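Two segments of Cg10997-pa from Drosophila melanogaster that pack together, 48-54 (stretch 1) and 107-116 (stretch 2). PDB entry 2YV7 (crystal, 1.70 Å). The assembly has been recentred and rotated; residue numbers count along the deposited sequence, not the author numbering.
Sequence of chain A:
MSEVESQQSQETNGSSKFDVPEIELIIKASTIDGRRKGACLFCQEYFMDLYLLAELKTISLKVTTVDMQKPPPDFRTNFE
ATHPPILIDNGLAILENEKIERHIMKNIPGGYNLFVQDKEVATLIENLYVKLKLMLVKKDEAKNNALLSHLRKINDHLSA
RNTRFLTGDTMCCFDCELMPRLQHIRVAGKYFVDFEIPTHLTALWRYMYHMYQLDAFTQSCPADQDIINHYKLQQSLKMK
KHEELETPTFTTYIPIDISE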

# COMPACT_ATOMS: atom_id res chain seq x y z
N MET A 48 5.43 1.11 -3.66
CA MET A 48 4.69 1.59 -4.81
C MET A 48 5.26 2.93 -5.33
O MET A 48 5.37 3.07 -6.53
CB MET A 48 3.20 1.77 -4.44
CG MET A 48 2.52 0.43 -4.47
SD MET A 48 0.70 0.57 -4.29
CE MET A 48 0.29 1.25 -5.90
N ASP A 49 5.53 3.90 -4.45
CA ASP A 49 6.06 5.23 -4.86
C ASP A 49 7.35 5.00 -5.63
O ASP A 49 7.53 5.51 -6.74
CB ASP A 49 6.35 6.08 -3.62
CG ASP A 49 5.10 6.65 -3.01
OD1 ASP A 49 4.16 6.86 -3.78
OD2 ASP A 49 5.16 6.99 -1.85
N LEU A 50 8.22 4.17 -5.06
CA LEU A 50 9.55 4.01 -5.69
C LEU A 50 9.49 3.25 -7.03
O LEU A 50 10.23 3.53 -7.99
CB LEU A 50 10.48 3.34 -4.68
CG LEU A 50 10.88 4.23 -3.51
CD1 LEU A 50 11.47 3.39 -2.30
CD2 LEU A 50 11.82 5.38 -3.92
N TYR A 51 8.59 2.28 -7.10
CA TYR A 51 8.39 1.52 -8.32
C TYR A 51 7.94 2.46 -9.43
O TYR A 51 8.42 2.34 -10.58
CB TYR A 51 7.39 0.35 -8.08
CG TYR A 51 7.35 -0.63 -9.23
CD1 TYR A 51 6.69 -0.31 -10.41
CD2 TYR A 51 8.04 -1.87 -9.14
CE1 TYR A 51 6.69 -1.16 -11.48
CE2 TYR A 51 8.02 -2.75 -10.21
CZ TYR A 51 7.34 -2.37 -11.38
OH TYR A 51 7.31 -3.18 -12.47
N LEU A 52 7.00 3.38 -9.13
CA LEU A 52 6.53 4.31 -10.13
C LEU A 52 7.71 5.18 -10.63
O LEU A 52 7.78 5.50 -11.79
CB LEU A 52 5.44 5.22 -9.56
CG LEU A 52 4.08 4.56 -9.17
CD1 LEU A 52 3.22 5.56 -8.39
CD2 LEU A 52 3.37 4.04 -10.39
N LEU A 53 8.57 5.58 -9.73
CA LEU A 53 9.74 6.45 -10.07
C LEU A 53 10.78 5.69 -10.92
O LEU A 53 11.36 6.23 -11.87
CB LEU A 53 10.36 7.00 -8.81
CG LEU A 53 9.49 8.01 -8.02
CD1 LEU A 53 10.28 8.62 -6.86
CD2 LEU A 53 8.95 9.11 -8.97
N ALA A 54 10.93 4.42 -10.60
CA ALA A 54 11.84 3.53 -11.32
C ALA A 54 11.28 3.17 -12.70
O ALA A 54 12.02 3.06 -13.67
CB ALA A 54 12.11 2.28 -10.47
N ASN A 107 14.08 14.78 -2.49
CA ASN A 107 15.42 14.34 -2.95
C ASN A 107 15.50 13.30 -4.06
O ASN A 107 16.56 13.11 -4.68
CB ASN A 107 16.22 13.89 -1.74
CG ASN A 107 16.33 14.96 -0.70
OD1 ASN A 107 16.06 14.75 0.49
ND2 ASN A 107 16.69 16.16 -1.14
N ILE A 108 14.40 12.61 -4.36
CA ILE A 108 14.46 11.64 -5.44
C ILE A 108 13.82 12.21 -6.72
O ILE A 108 12.69 12.72 -6.68
CB ILE A 108 13.83 10.27 -5.04
CG1 ILE A 108 14.69 9.58 -3.97
CG2 ILE A 108 13.71 9.36 -6.28
CD1 ILE A 108 13.99 8.49 -3.18
N PRO A 109 14.56 12.17 -7.85
CA PRO A 109 14.02 12.69 -9.10
C PRO A 109 12.68 12.06 -9.40
O PRO A 109 12.53 10.84 -9.26
CB PRO A 109 15.04 12.25 -10.16
CG PRO A 109 15.99 11.29 -9.44
CD PRO A 109 15.94 11.67 -8.01
N GLY A 110 11.72 12.89 -9.80
CA GLY A 110 10.36 12.46 -10.08
C GLY A 110 9.43 12.70 -8.92
O GLY A 110 8.21 12.72 -9.10
N GLY A 111 10.03 12.90 -7.74
CA GLY A 111 9.34 12.90 -6.45
C GLY A 111 8.32 14.00 -6.29
O GLY A 111 7.24 13.78 -5.75
N TYR A 112 8.68 15.20 -6.73
CA TYR A 112 7.78 16.35 -6.68
C TYR A 112 6.51 16.18 -7.49
O TYR A 112 5.43 16.59 -7.04
CB TYR A 112 8.49 17.62 -7.15
CG TYR A 112 9.24 18.30 -6.06
CD1 TYR A 112 8.57 19.04 -5.09
CD2 TYR A 112 10.63 18.22 -5.98
CE1 TYR A 112 9.26 19.68 -4.06
CE2 TYR A 112 11.34 18.87 -4.96
CZ TYR A 112 10.64 19.60 -4.01
OH TYR A 112 11.32 20.24 -2.98
N ASN A 113 6.65 15.60 -8.67
CA ASN A 113 5.49 15.27 -9.50
C ASN A 113 4.62 14.18 -8.85
O ASN A 113 3.43 14.15 -9.06
CB ASN A 113 5.92 14.82 -10.91
CG ASN A 113 6.86 15.83 -11.60
OD1 ASN A 113 6.61 17.04 -11.60
ND2 ASN A 113 7.94 15.32 -12.19
N LEU A 114 5.22 13.29 -8.07
CA LEU A 114 4.45 12.18 -7.50
C LEU A 114 3.67 12.69 -6.27
O LEU A 114 2.53 12.27 -5.99
CB LEU A 114 5.41 11.05 -7.09
CG LEU A 114 4.86 9.68 -6.71
CD1 LEU A 114 4.23 9.06 -7.94
CD2 LEU A 114 5.97 8.77 -6.13
N PHE A 115 4.28 13.60 -5.54
CA PHE A 115 3.64 14.20 -4.39
C PHE A 115 2.83 15.44 -4.76
O PHE A 115 3.16 16.55 -4.40
CB PHE A 115 4.65 14.40 -3.26
CG PHE A 115 5.03 13.12 -2.58
CD1 PHE A 115 5.92 12.23 -3.18
CD2 PHE A 115 4.48 12.77 -1.34
CE1 PHE A 115 6.29 11.03 -2.57
CE2 PHE A 115 4.83 11.56 -0.70
CZ PHE A 115 5.73 10.68 -1.32
N VAL A 116 1.75 15.21 -5.52
CA VAL A 116 0.79 16.26 -5.95
C VAL A 116 0.29 16.96 -4.71
O VAL A 116 0.14 16.32 -3.67
CB VAL A 116 -0.45 15.65 -6.70
CG1 VAL A 116 -1.50 16.73 -7.06
CG2 VAL A 116 -0.03 14.91 -7.95

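What does Leu53 rest on? This residue has the largest area covered by the opposing stretch, 93 Å², and its side chain, chi1 m and chi2 t, lies over the turn that leads into the short helix 111-114. Its CD1 is 3.6 Å from CG2 of Ile108, an apolar contact, and 4.0 Å from the carbonyl O of Pro109. Leu53 CD2 also meets backbone, 3.6 Å from C of Gly110 and 4.1 Å from N of Gly111. One leucine thus covers several consecutive residues of the turn, and the CA atoms of Leu53 and Gly110 come within 6.0 Å of each other.

Why can the two backbones approach so closely there? Ile108 to Gly111 form a type II beta turn, closed by a hydrogen bond from Gly111 N to Ile108 O at 2.9 Å, and Gly110 sits in it at phi/psi 97/-18, where a CB would be jammed against the carbonyl O of the preceding residue. An ideal CB on Gly110 would also point toward stretch 1 and lie 2.8 Å from Leu53 CD2, a clash. Glycine therefore suits both the turn and the packing. At Gly111 the constraint is local: an ideal CB would come 2.7 Å from Ile108 O, while remaining 4.7 Å from Leu53 CD1.

How does Leu114 engage the helix of stretch 1? With 90 Å² covered, it nearly matches Leu53. Its CA-to-CB bond points toward the other stretch, and chi1 t with chi2 p places its two methyl groups against different neighbours. CD1 packs 3.7 Å from Leu52 CD1, whereas CD2 lies 4.1 Å from Leu53 CG and 3.5 Å from Asp49 OD1. Leu114 is therefore in contact with residues on successive turns of the helix, where Leu53 N donates to Asp49 O at 3.2 Å.

What else joins the two stretches? No hydrogen bond crosses between them; the contact is one of packing, side chain against side chain and, at Leu53, side chain against backbone. Beyond the two leucines, Leu50 CD2 reaches Ile108 CD1 at 3.9 Å; the CA-to-CB bond of Leu50 points away, but the end of its side chain comes nearer. Asp49 is the polar exception. Its OD2 lies 3.8 Å from CZ of Phe115, approaching the ring obliquely, and its OD1, close to the Leu114 methyl, is buried by this contact with no polar partner anywhere in the model.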